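Local structure of N-alpha-acetyltransferase 35, NatC auxiliary subunit (Saccharomyces cerevisiae, 6YGA) at residues D489-S492 with N493-I497; Y520-A523 with M524-M528; M528-L531 with Q532-Q536. The protein serves as the auxiliary subunit of the heterotrimeric NatC N-terminal acetyltransferase, which acetylates the N-terminal methionine of the L-A virus Gag protein. All blocks are in the same frame, centred on the assembly; numbering follows the deposited sequence.

Contact 1: D489-S492 with N493-I497; sequences DIES and NINAI
I490 and I494 meet one helical turn apart: the CG2 branch of I490 comes to 4.1 Å from CD1 of I494, the two side chains crossing at a slant on the buried side of the helix. In I490 the CG2 methyl lies anti to the backbone N, beside the carbonyl carbon, and that torsion turns it up the helix toward the next turn. On a more open side E491 and N495 also sit one turn apart. The E491 chain bends at chi2 (-72°), bringing OE1 to 3.2 Å from N495 ND2, with the carboxylate and amide planes turned 67° against each other. The other carboxylate oxygen, OE2, is paired with K535 of helix 511-564 in a salt bridge. The backbone supplies the usual helical bonds: I494 N to I490 O at 2.9 Å and N495 N to E491 O at 2.8 Å, flanked by the bonds from N493 to D489 and from A496 to S492. I494 continues outward onto L531 and Q532, and I497 onto A523 and M524. This is a regular amphipathic alpha-helix, with i to i+4 side-chain contacts along its length, one arm of an antiparallel helical hairpin.

Contact 2: Y520-A523 with M524-M528; sequences YRFA and MDNEM
The ring of Y520 carries the CG methylene of M524, a selenomethionine, over one face: CG stands 3.9 Å from the ring centroid and 20° off the normal, a CH-pi contact. The SE atom lies obliquely at 4.7 Å from the same centroid, completing a Met-aromatic pair one helical turn apart. F522 has a similar CH-pi contact with N526, whose CB sits over one ring face, 4.1 Å from the centroid, while the amide plane stacks within 23° of the ring. Both aromatic rings reach forward because CG is anti to the backbone N (chi1 169° in Y520), which swings each ring toward the residue four places on. Helix 511-564 changes here from alpha-helical to a wider pi-type turn at 524-528. The regular bonds M524 N to Y520 O, D525 N to R521 O and N526 N to F522 O lead into it. R521 and D525 form a long salt bridge, NE to OD2 at 3.7 Å; OD2 stands clear of the plane of the guanidinium, so the attraction is one of charge alone. Against helix 465-506, A523 and M524 pack on I497 and Y520 on N501. In the turn A523 O is shared: besides a weak bond from N526 N, it takes E527 N at 2.7 Å and M528 N at 2.9 Å, these two donors arriving from opposite faces of its carbonyl plane.

Contact 3: M528-L531 with Q532-Q536; sequences MEQL and QATKQ
From M528 to K535 the backbone is plain alpha-helix, with Q532 N, A533 N, T534 N and K535 N each bonded to the carbonyl oxygen four residues back, the first of them, to M528 O, at 3.0 Å. The side-chain bond that distinguishes this turn joins Q530 to T534: Q530 NE2 donates to T534 OG1 at 3.0 Å, with an N-H...O angle of 156° and the oxygen lying close to the amide plane. The two side chains cross at a slant. Q530 leaves the helix with CG anti to its N and then bends at chi2 (61°), which carries the amide forward along the helix to the hydroxyl. T534 OG1 also lies 3.1 Å from Q530 O. The hydroxyl is further bonded to E370 O, tying this buried residue to a neighbouring part of the chain, and the side chains of Q530, L531 and T534 all touch A373 in the loop there. On another side M528 and Q532 run alongside each other, pointing the same way, and the SE of M528 lies 3.8 Å from Q532 NE2. Q532 CG, set beside its own backbone N by chi1 (-65°), rests 3.4 Å from M528 O. K535 stretches fully extended away from the turn to its partner E491, while its backbone O accepts a bond from Q487 NE2 of helix 465-506. For T534 the chemistry implies a buried hydroxyl with a donor in the Q530 amide and a further partner in E370 O, which together would limit its rotation.

In the fold
All three contacts lie within the NAA35-like TPR-repeat region, on two consecutive helices that fold back on each other as a projecting hairpin. Contact 1 is on helix 465-506; contacts 2 and 3 follow on helix 511-564 and share M528. Centres of contacts 1 and 3 are about 10 Å apart, those of the other two pairs about 12 Å. Contact 2 lies nearer the hairpin tip, about 43 Å from the chain centre, and contact 3 nearer the body, at about 33 Å. Contact 1 faces both, with I490 CG2 packed 3.5 Å from L531 O. No other chain of the complex touches these segments, so they are local helix contacts of an arm standing out from the auxiliary subunit's helical body.

Contact 1: D489-S492 with N493-I497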
ATOM      1  N   ASP B 489      28.426 -15.998 -26.223  1.00 49.84           N
ATOM      2  CA  ASP B 489      28.514 -15.111 -27.379  1.00 52.26           C
ATOM      3  C   ASP B 489      29.514 -13.988 -27.135  1.00 52.30           C
ATOM      4  O   ASP B 489      30.274 -13.615 -28.037  1.00 52.44           O
ATOM      5  CB  ASP B 489      27.140 -14.534 -27.714  1.00 53.91           C
ATOM      6  CG  ASP B 489      26.214 -15.560 -28.322  1.00 58.61           C
ATOM      7  OD1 ASP B 489      26.685 -16.675 -28.626  1.00 61.96           O
ATOM      8  OD2 ASP B 489      25.017 -15.255 -28.496  1.00 61.10           O
ATOM      9  N   ILE B 490      29.524 -13.436 -25.919  1.00 50.30           N
ATOM     10  CA  ILE B 490      30.502 -12.408 -25.576  1.00 50.62           C
ATOM     11  C   ILE B 490      31.915 -12.963 -25.694  1.00 50.12           C
ATOM     12  O   ILE B 490      32.803 -12.333 -26.282  1.00 49.92           O
ATOM     13  CB  ILE B 490      30.235 -11.861 -24.162  1.00 40.18           C
ATOM     14  CG1 ILE B 490      28.841 -11.236 -24.079  1.00 38.59           C
ATOM     15  CG2 ILE B 490      31.311 -10.854 -23.777  1.00 40.88           C
ATOM     16  CD1 ILE B 490      28.649 -10.052 -25.002  1.00 43.68           C
ATOM     17  N   GLU B 491      32.143 -14.153 -25.132  1.00 51.58           N
ATOM     18  CA  GLU B 491      33.466 -14.763 -25.199  1.00 57.60           C
ATOM     19  C   GLU B 491      33.870 -15.043 -26.639  1.00 56.76           C
ATOM     20  O   GLU B 491      35.044 -14.905 -27.000  1.00 59.26           O
ATOM     21  CB  GLU B 491      33.492 -16.046 -24.367  1.00 65.54           C
ATOM     22  CG  GLU B 491      34.216 -15.901 -23.039  1.00 73.39           C
ATOM     23  CD  GLU B 491      35.719 -15.779 -23.210  1.00 82.80           C
ATOM     24  OE1 GLU B 491      36.265 -16.425 -24.129  1.00 88.50           O
ATOM     25  OE2 GLU B 491      36.353 -15.040 -22.429  1.00 86.17           O
ATOM     26  N   SER B 492      32.908 -15.432 -27.479  1.00 54.37           N
ATOM     27  CA  SER B 492      33.198 -15.638 -28.894  1.00 54.91           C
ATOM     28  C   SER B 492      33.662 -14.346 -29.558  1.00 55.52           C
ATOM     29  O   SER B 492      34.586 -14.358 -30.378  1.00 58.15           O
ATOM     30  CB  SER B 492      31.964 -16.201 -29.600  1.00 53.98           C
ATOM     31  OG  SER B 492      32.089 -16.104 -31.006  1.00 58.69           O
ATOM     32  N   ASN B 493      33.035 -13.217 -29.212  1.00 53.61           N
ATOM     33  CA  ASN B 493      33.465 -11.935 -29.764  1.00 52.07           C
ATOM     34  C   ASN B 493      34.836 -11.541 -29.230  1.00 53.34           C
ATOM     35  O   ASN B 493      35.658 -10.985 -29.968  1.00 55.31           O
ATOM     36  CB  ASN B 493      32.434 -10.849 -29.449  1.00 51.38           C
ATOM     37  CG  ASN B 493      31.095 -11.093 -30.124  1.00 54.16           C
ATOM     38  OD1 ASN B 493      31.009 -11.810 -31.119  1.00 60.94           O
ATOM     39  ND2 ASN B 493      30.042 -10.489 -29.586  1.00 52.46           N
ATOM     40  N   ILE B 494      35.098 -11.816 -27.948  1.00 52.56           N
ATOM     41  CA  ILE B 494      36.406 -11.518 -27.372  1.00 56.09           C
ATOM     42  C   ILE B 494      37.488 -12.343 -28.058  1.00 62.06           C
ATOM     43  O   ILE B 494      38.554 -11.824 -28.409  1.00 66.27           O
ATOM     44  CB  ILE B 494      36.390 -11.753 -25.849  1.00 54.80           C
ATOM     45  CG1 ILE B 494      35.507 -10.716 -25.147  1.00 46.86           C
ATOM     46  CG2 ILE B 494      37.805 -11.716 -25.282  1.00 54.83           C
ATOM     47  CD1 ILE B 494      35.401 -10.911 -23.641  1.00 45.80           C
ATOM     48  N   ASN B 495      37.227 -13.636 -28.276  1.00 62.78           N
ATOM     49  CA  ASN B 495      38.228 -14.493 -28.905  1.00 65.30           C
ATOM     50  C   ASN B 495      38.474 -14.106 -30.358  1.00 64.76           C
ATOM     51  O   ASN B 495      39.595 -14.267 -30.856  1.00 66.04           O
ATOM     52  CB  ASN B 495      37.807 -15.961 -28.810  1.00 68.62           C
ATOM     53  CG  ASN B 495      38.014 -16.538 -27.422  1.00 72.36           C
ATOM     54  OD1 ASN B 495      38.930 -16.136 -26.702  1.00 74.48           O
ATOM     55  ND2 ASN B 495      37.163 -17.483 -27.038  1.00 71.89           N
ATOM     56  N   ALA B 496      37.452 -13.595 -31.049  1.00 53.65           N
ATOM     57  CA  ALA B 496      37.646 -13.142 -32.423  1.00 56.35           C
ATOM     58  C   ALA B 496      38.653 -12.000 -32.484  1.00 59.20           C
ATOM     59  O   ALA B 496      39.495 -11.952 -33.390  1.00 62.37           O
ATOM     60  CB  ALA B 496      36.310 -12.717 -33.031  1.00 53.39           C
ATOM     61  N   ILE B 497      38.584 -11.075 -31.525  1.00 58.01           N
ATOM     62  CA  ILE B 497      39.579 -10.011 -31.444  1.00 60.59           C
ATOM     63  C   ILE B 497      40.947 -10.583 -31.092  1.00 63.71           C
ATOM     64  O   ILE B 497      41.972 -10.154 -31.633  1.00 67.66           O
ATOM     65  CB  ILE B 497      39.131  -8.939 -30.433  1.00 56.72           C
ATOM     66  CG1 ILE B 497      37.851  -8.249 -30.914  1.00 54.97           C
ATOM     67  CG2 ILE B 497      40.238  -7.921 -30.206  1.00 59.01           C
ATOM     68  CD1 ILE B 497      37.294  -7.227 -29.932  1.00 50.29           C
TER

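Contact 2: Y520-A523 with M524-M528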
ATOM      1  N   TYR B 520      41.926  -4.614 -36.312  1.00 79.79           N
ATOM      2  CA  TYR B 520      42.201  -5.024 -34.939  1.00 73.98           C
ATOM      3  C   TYR B 520      42.271  -3.828 -33.998  1.00 71.61           C
ATOM      4  O   TYR B 520      41.804  -3.905 -32.856  1.00 67.35           O
ATOM      5  CB  TYR B 520      43.501  -5.826 -34.887  1.00 72.64           C
ATOM      6  CG  TYR B 520      44.014  -6.088 -33.488  1.00 69.20           C
ATOM      7  CD1 TYR B 520      43.417  -7.043 -32.676  1.00 65.20           C
ATOM      8  CD2 TYR B 520      45.103  -5.388 -32.985  1.00 72.08           C
ATOM      9  CE1 TYR B 520      43.884  -7.288 -31.400  1.00 64.91           C
ATOM     10  CE2 TYR B 520      45.578  -5.626 -31.710  1.00 71.87           C
ATOM     11  CZ  TYR B 520      44.964  -6.578 -30.922  1.00 69.79           C
ATOM     12  OH  TYR B 520      45.429  -6.823 -29.650  1.00 71.73           O
ATOM     13  N   ARG B 521      42.857  -2.718 -34.452  1.00 74.15           N
ATOM     14  CA  ARG B 521      42.975  -1.549 -33.586  1.00 75.80           C
ATOM     15  C   ARG B 521      41.610  -0.938 -33.295  1.00 76.11           C
ATOM     16  O   ARG B 521      41.344  -0.512 -32.164  1.00 73.97           O
ATOM     17  CB  ARG B 521      43.902  -0.513 -34.219  1.00 81.24           C
ATOM     18  CG  ARG B 521      44.201   0.661 -33.303  1.00 85.68           C
ATOM     19  CD  ARG B 521      44.871   1.806 -34.036  1.00 94.90           C
ATOM     20  NE  ARG B 521      45.422   2.777 -33.098  1.00 99.87           N
ATOM     21  CZ  ARG B 521      46.632   2.677 -32.561  1.00102.52           C
ATOM     22  NH1 ARG B 521      47.407   1.652 -32.881  1.00101.89           N
ATOM     23  NH2 ARG B 521      47.066   3.596 -31.710  1.00105.64           N
ATOM     24  N   PHE B 522      40.733  -0.881 -34.301  1.00 78.54           N
ATOM     25  CA  PHE B 522      39.390  -0.356 -34.080  1.00 78.01           C
ATOM     26  C   PHE B 522      38.633  -1.193 -33.058  1.00 71.32           C
ATOM     27  O   PHE B 522      37.962  -0.650 -32.174  1.00 70.21           O
ATOM     28  CB  PHE B 522      38.624  -0.299 -35.403  1.00 82.85           C
ATOM     29  CG  PHE B 522      37.148  -0.052 -35.240  1.00 84.19           C
ATOM     30  CD1 PHE B 522      36.656   1.236 -35.099  1.00 87.84           C
ATOM     31  CD2 PHE B 522      36.251  -1.111 -35.236  1.00 81.92           C
ATOM     32  CE1 PHE B 522      35.297   1.464 -34.949  1.00 88.30           C
ATOM     33  CE2 PHE B 522      34.893  -0.891 -35.084  1.00 82.22           C
ATOM     34  CZ  PHE B 522      34.415   0.398 -34.942  1.00 85.34           C
ATOM     35  N   ALA B 523      38.731  -2.521 -33.161  1.00 68.56           N
ATOM     36  CA  ALA B 523      38.030  -3.387 -32.221  1.00 63.70           C
ATOM     37  C   ALA B 523      38.507  -3.149 -30.795  1.00 62.41           C
ATOM     38  O   ALA B 523      37.699  -3.047 -29.864  1.00 61.12           O
ATOM     39  CB  ALA B 523      38.220  -4.851 -32.618  1.00 60.38           C
HETATM   40  N   MSE B 524      39.819  -3.053 -30.603  1.00 62.41           N
HETATM   41  CA  MSE B 524      40.382  -2.815 -29.281  1.00 61.52           C
HETATM   42  C   MSE B 524      39.965  -1.457 -28.733  1.00 64.19           C
HETATM   43  O   MSE B 524      39.692  -1.316 -27.542  1.00 63.78           O
HETATM   44  CB  MSE B 524      41.907  -2.913 -29.327  1.00 62.65           C
HETATM   45  CG  MSE B 524      42.424  -4.298 -29.664  1.00 62.19           C
HETATM   46 SE   MSE B 524      42.170  -5.562 -28.203  0.66 58.07          SE
HETATM   47  CE  MSE B 524      43.699  -5.064 -27.102  1.00 59.12           C
ATOM     48  N   ASP B 525      39.912  -0.457 -29.614  1.00 67.64           N
ATOM     49  CA  ASP B 525      39.595   0.898 -29.179  1.00 69.04           C
ATOM     50  C   ASP B 525      38.100   1.112 -28.965  1.00 66.67           C
ATOM     51  O   ASP B 525      37.714   1.961 -28.154  1.00 66.20           O
ATOM     52  CB  ASP B 525      40.123   1.915 -30.193  1.00 75.44           C
ATOM     53  CG  ASP B 525      41.639   1.986 -30.217  1.00 78.95           C
ATOM     54  OD1 ASP B 525      42.275   1.589 -29.219  1.00 77.77           O
ATOM     55  OD2 ASP B 525      42.193   2.449 -31.237  1.00 83.60           O
ATOM     56  N   ASN B 526      37.248   0.364 -29.668  1.00 66.91           N
ATOM     57  CA  ASN B 526      35.815   0.625 -29.668  1.00 69.46           C
ATOM     58  C   ASN B 526      34.960  -0.497 -29.095  1.00 67.38           C
ATOM     59  O   ASN B 526      33.801  -0.240 -28.750  1.00 67.97           O
ATOM     60  CB  ASN B 526      35.328   0.923 -31.096  1.00 74.15           C
ATOM     61  CG  ASN B 526      35.836   2.252 -31.626  1.00 79.80           C
ATOM     62  OD1 ASN B 526      37.027   2.414 -31.902  1.00 82.07           O
ATOM     63  ND2 ASN B 526      34.929   3.208 -31.786  1.00 83.10           N
ATOM     64  N   GLU B 527      35.481  -1.720 -28.977  1.00 57.72           N
ATOM     65  CA  GLU B 527      34.628  -2.850 -28.622  1.00 57.41           C
ATOM     66  C   GLU B 527      35.144  -3.668 -27.442  1.00 54.49           C
ATOM     67  O   GLU B 527      34.347  -4.176 -26.645  1.00 53.26           O
ATOM     68  CB  GLU B 527      34.446  -3.765 -29.834  1.00 63.50           C
ATOM     69  CG  GLU B 527      33.626  -3.146 -30.951  1.00 71.19           C
ATOM     70  CD  GLU B 527      33.472  -4.069 -32.140  1.00 77.65           C
ATOM     71  OE1 GLU B 527      34.192  -5.089 -32.198  1.00 80.03           O
ATOM     72  OE2 GLU B 527      32.631  -3.776 -33.015  1.00 80.26           O
HETATM   73  N   MSE B 528      36.461  -3.809 -27.319  1.00 53.46           N
HETATM   74  CA  MSE B 528      37.041  -4.727 -26.339  1.00 52.20           C
HETATM   75  C   MSE B 528      36.703  -4.376 -24.891  1.00 49.87           C
HETATM   76  O   MSE B 528      36.315  -5.247 -24.114  1.00 49.91           O
HETATM   77  CB  MSE B 528      38.560  -4.786 -26.499  1.00 55.01           C
HETATM   78  CG  MSE B 528      39.227  -5.829 -25.613  1.00 56.44           C
HETATM   79 SE   MSE B 528      38.536  -7.639 -25.888  0.69 57.82          SE
HETATM   80  CE  MSE B 528      40.236  -8.544 -26.197  1.00 61.87           C
TER

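Contact 3: M528-L531 with Q532-Q536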
HETATM    1  N   MSE B 528      36.461  -3.809 -27.319  1.00 53.46           N
HETATM    2  CA  MSE B 528      37.041  -4.727 -26.339  1.00 52.20           C
HETATM    3  C   MSE B 528      36.703  -4.376 -24.891  1.00 49.87           C
HETATM    4  O   MSE B 528      36.315  -5.247 -24.114  1.00 49.91           O
HETATM    5  CB  MSE B 528      38.560  -4.786 -26.499  1.00 55.01           C
HETATM    6  CG  MSE B 528      39.227  -5.829 -25.613  1.00 56.44           C
HETATM    7 SE   MSE B 528      38.536  -7.639 -25.888  0.69 57.82          SE
HETATM    8  CE  MSE B 528      40.236  -8.544 -26.197  1.00 61.87           C
ATOM      9  N   GLU B 529      36.852  -3.098 -24.534  1.00 50.63           N
ATOM     10  CA  GLU B 529      36.618  -2.689 -23.154  1.00 54.73           C
ATOM     11  C   GLU B 529      35.184  -2.978 -22.725  1.00 50.22           C
ATOM     12  O   GLU B 529      34.944  -3.436 -21.601  1.00 47.28           O
ATOM     13  CB  GLU B 529      36.949  -1.205 -22.990  1.00 65.11           C
ATOM     14  CG  GLU B 529      36.787  -0.676 -21.575  1.00 73.83           C
ATOM     15  CD  GLU B 529      37.199   0.779 -21.452  1.00 82.66           C
ATOM     16  OE1 GLU B 529      37.757   1.328 -22.427  1.00 86.52           O
ATOM     17  OE2 GLU B 529      36.964   1.374 -20.379  1.00 86.83           O
ATOM     18  N   GLN B 530      34.215  -2.734 -23.614  1.00 46.80           N
ATOM     19  CA  GLN B 530      32.821  -3.007 -23.280  1.00 44.95           C
ATOM     20  C   GLN B 530      32.546  -4.507 -23.214  1.00 45.76           C
ATOM     21  O   GLN B 530      31.762  -4.962 -22.372  1.00 46.90           O
ATOM     22  CB  GLN B 530      31.895  -2.337 -24.295  1.00 44.20           C
ATOM     23  CG  GLN B 530      30.420  -2.530 -23.993  1.00 42.73           C
ATOM     24  CD  GLN B 530      30.028  -1.951 -22.649  1.00 40.93           C
ATOM     25  OE1 GLN B 530      30.095  -0.740 -22.440  1.00 44.35           O
ATOM     26  NE2 GLN B 530      29.624  -2.815 -21.726  1.00 36.43           N
ATOM     27  N   LEU B 531      33.179  -5.290 -24.093  1.00 42.60           N
ATOM     28  CA  LEU B 531      33.012  -6.740 -24.046  1.00 40.95           C
ATOM     29  C   LEU B 531      33.508  -7.310 -22.723  1.00 39.56           C
ATOM     30  O   LEU B 531      32.845  -8.159 -22.116  1.00 39.26           O
ATOM     31  CB  LEU B 531      33.742  -7.394 -25.217  1.00 43.28           C
ATOM     32  CG  LEU B 531      33.068  -7.317 -26.587  1.00 43.61           C
ATOM     33  CD1 LEU B 531      34.050  -7.697 -27.685  1.00 45.17           C
ATOM     34  CD2 LEU B 531      31.843  -8.218 -26.628  1.00 41.89           C
ATOM     35  N   GLN B 532      34.674  -6.856 -22.257  1.00 40.41           N
ATOM     36  CA  GLN B 532      35.181  -7.339 -20.978  1.00 43.08           C
ATOM     37  C   GLN B 532      34.257  -6.935 -19.839  1.00 42.75           C
ATOM     38  O   GLN B 532      33.985  -7.736 -18.937  1.00 42.44           O
ATOM     39  CB  GLN B 532      36.594  -6.814 -20.734  1.00 46.07           C
ATOM     40  CG  GLN B 532      37.632  -7.336 -21.714  1.00 50.56           C
ATOM     41  CD  GLN B 532      37.945  -8.810 -21.517  1.00 53.94           C
ATOM     42  OE1 GLN B 532      37.617  -9.397 -20.485  1.00 56.41           O
ATOM     43  NE2 GLN B 532      38.587  -9.415 -22.510  1.00 54.14           N
ATOM     44  N   ALA B 533      33.760  -5.698 -19.864  1.00 42.12           N
ATOM     45  CA  ALA B 533      32.864  -5.246 -18.805  1.00 39.61           C
ATOM     46  C   ALA B 533      31.563  -6.039 -18.818  1.00 39.74           C
ATOM     47  O   ALA B 533      31.063  -6.452 -17.766  1.00 37.50           O
ATOM     48  CB  ALA B 533      32.593  -3.748 -18.948  1.00 36.73           C
ATOM     49  N   THR B 534      30.999  -6.258 -20.009  1.00 40.30           N
ATOM     50  CA  THR B 534      29.793  -7.072 -20.119  1.00 41.15           C
ATOM     51  C   THR B 534      30.053  -8.507 -19.676  1.00 44.10           C
ATOM     52  O   THR B 534      29.223  -9.110 -18.985  1.00 45.46           O
ATOM     53  CB  THR B 534      29.272  -7.030 -21.557  1.00 41.02           C
ATOM     54  OG1 THR B 534      28.841  -5.699 -21.866  1.00 40.22           O
ATOM     55  CG2 THR B 534      28.103  -7.986 -21.742  1.00 39.23           C
ATOM     56  N   LYS B 535      31.207  -9.068 -20.050  1.00 44.48           N
ATOM     57  CA  LYS B 535      31.528 -10.430 -19.636  1.00 44.53           C
ATOM     58  C   LYS B 535      31.563 -10.552 -18.117  1.00 43.69           C
ATOM     59  O   LYS B 535      31.015 -11.502 -17.549  1.00 42.72           O
ATOM     60  CB  LYS B 535      32.864 -10.858 -20.241  1.00 46.00           C
ATOM     61  CG  LYS B 535      33.363 -12.203 -19.745  1.00 49.02           C
ATOM     62  CD  LYS B 535      34.780 -12.473 -20.217  1.00 54.65           C
ATOM     63  CE  LYS B 535      35.292 -13.785 -19.653  1.00 58.97           C
ATOM     64  NZ  LYS B 535      36.664 -14.108 -20.124  1.00 63.60           N
ATOM     65  N   GLN B 536      32.192  -9.588 -17.442  1.00 43.03           N
ATOM     66  CA  GLN B 536      32.265  -9.631 -15.987  1.00 43.15           C
ATOM     67  C   GLN B 536      30.923  -9.309 -15.343  1.00 41.88           C
ATOM     68  O   GLN B 536      30.633  -9.799 -14.247  1.00 41.41           O
ATOM     69  CB  GLN B 536      33.351  -8.676 -15.502  1.00 45.79           C
ATOM     70  CG  GLN B 536      34.723  -9.077 -16.006  1.00 51.26           C
ATOM     71  CD  GLN B 536      35.669  -7.908 -16.130  1.00 57.42           C
ATOM     72  OE1 GLN B 536      35.674  -7.002 -15.296  1.00 60.19           O
ATOM     73  NE2 GLN B 536      36.476  -7.915 -17.185  1.00 58.77           N
TER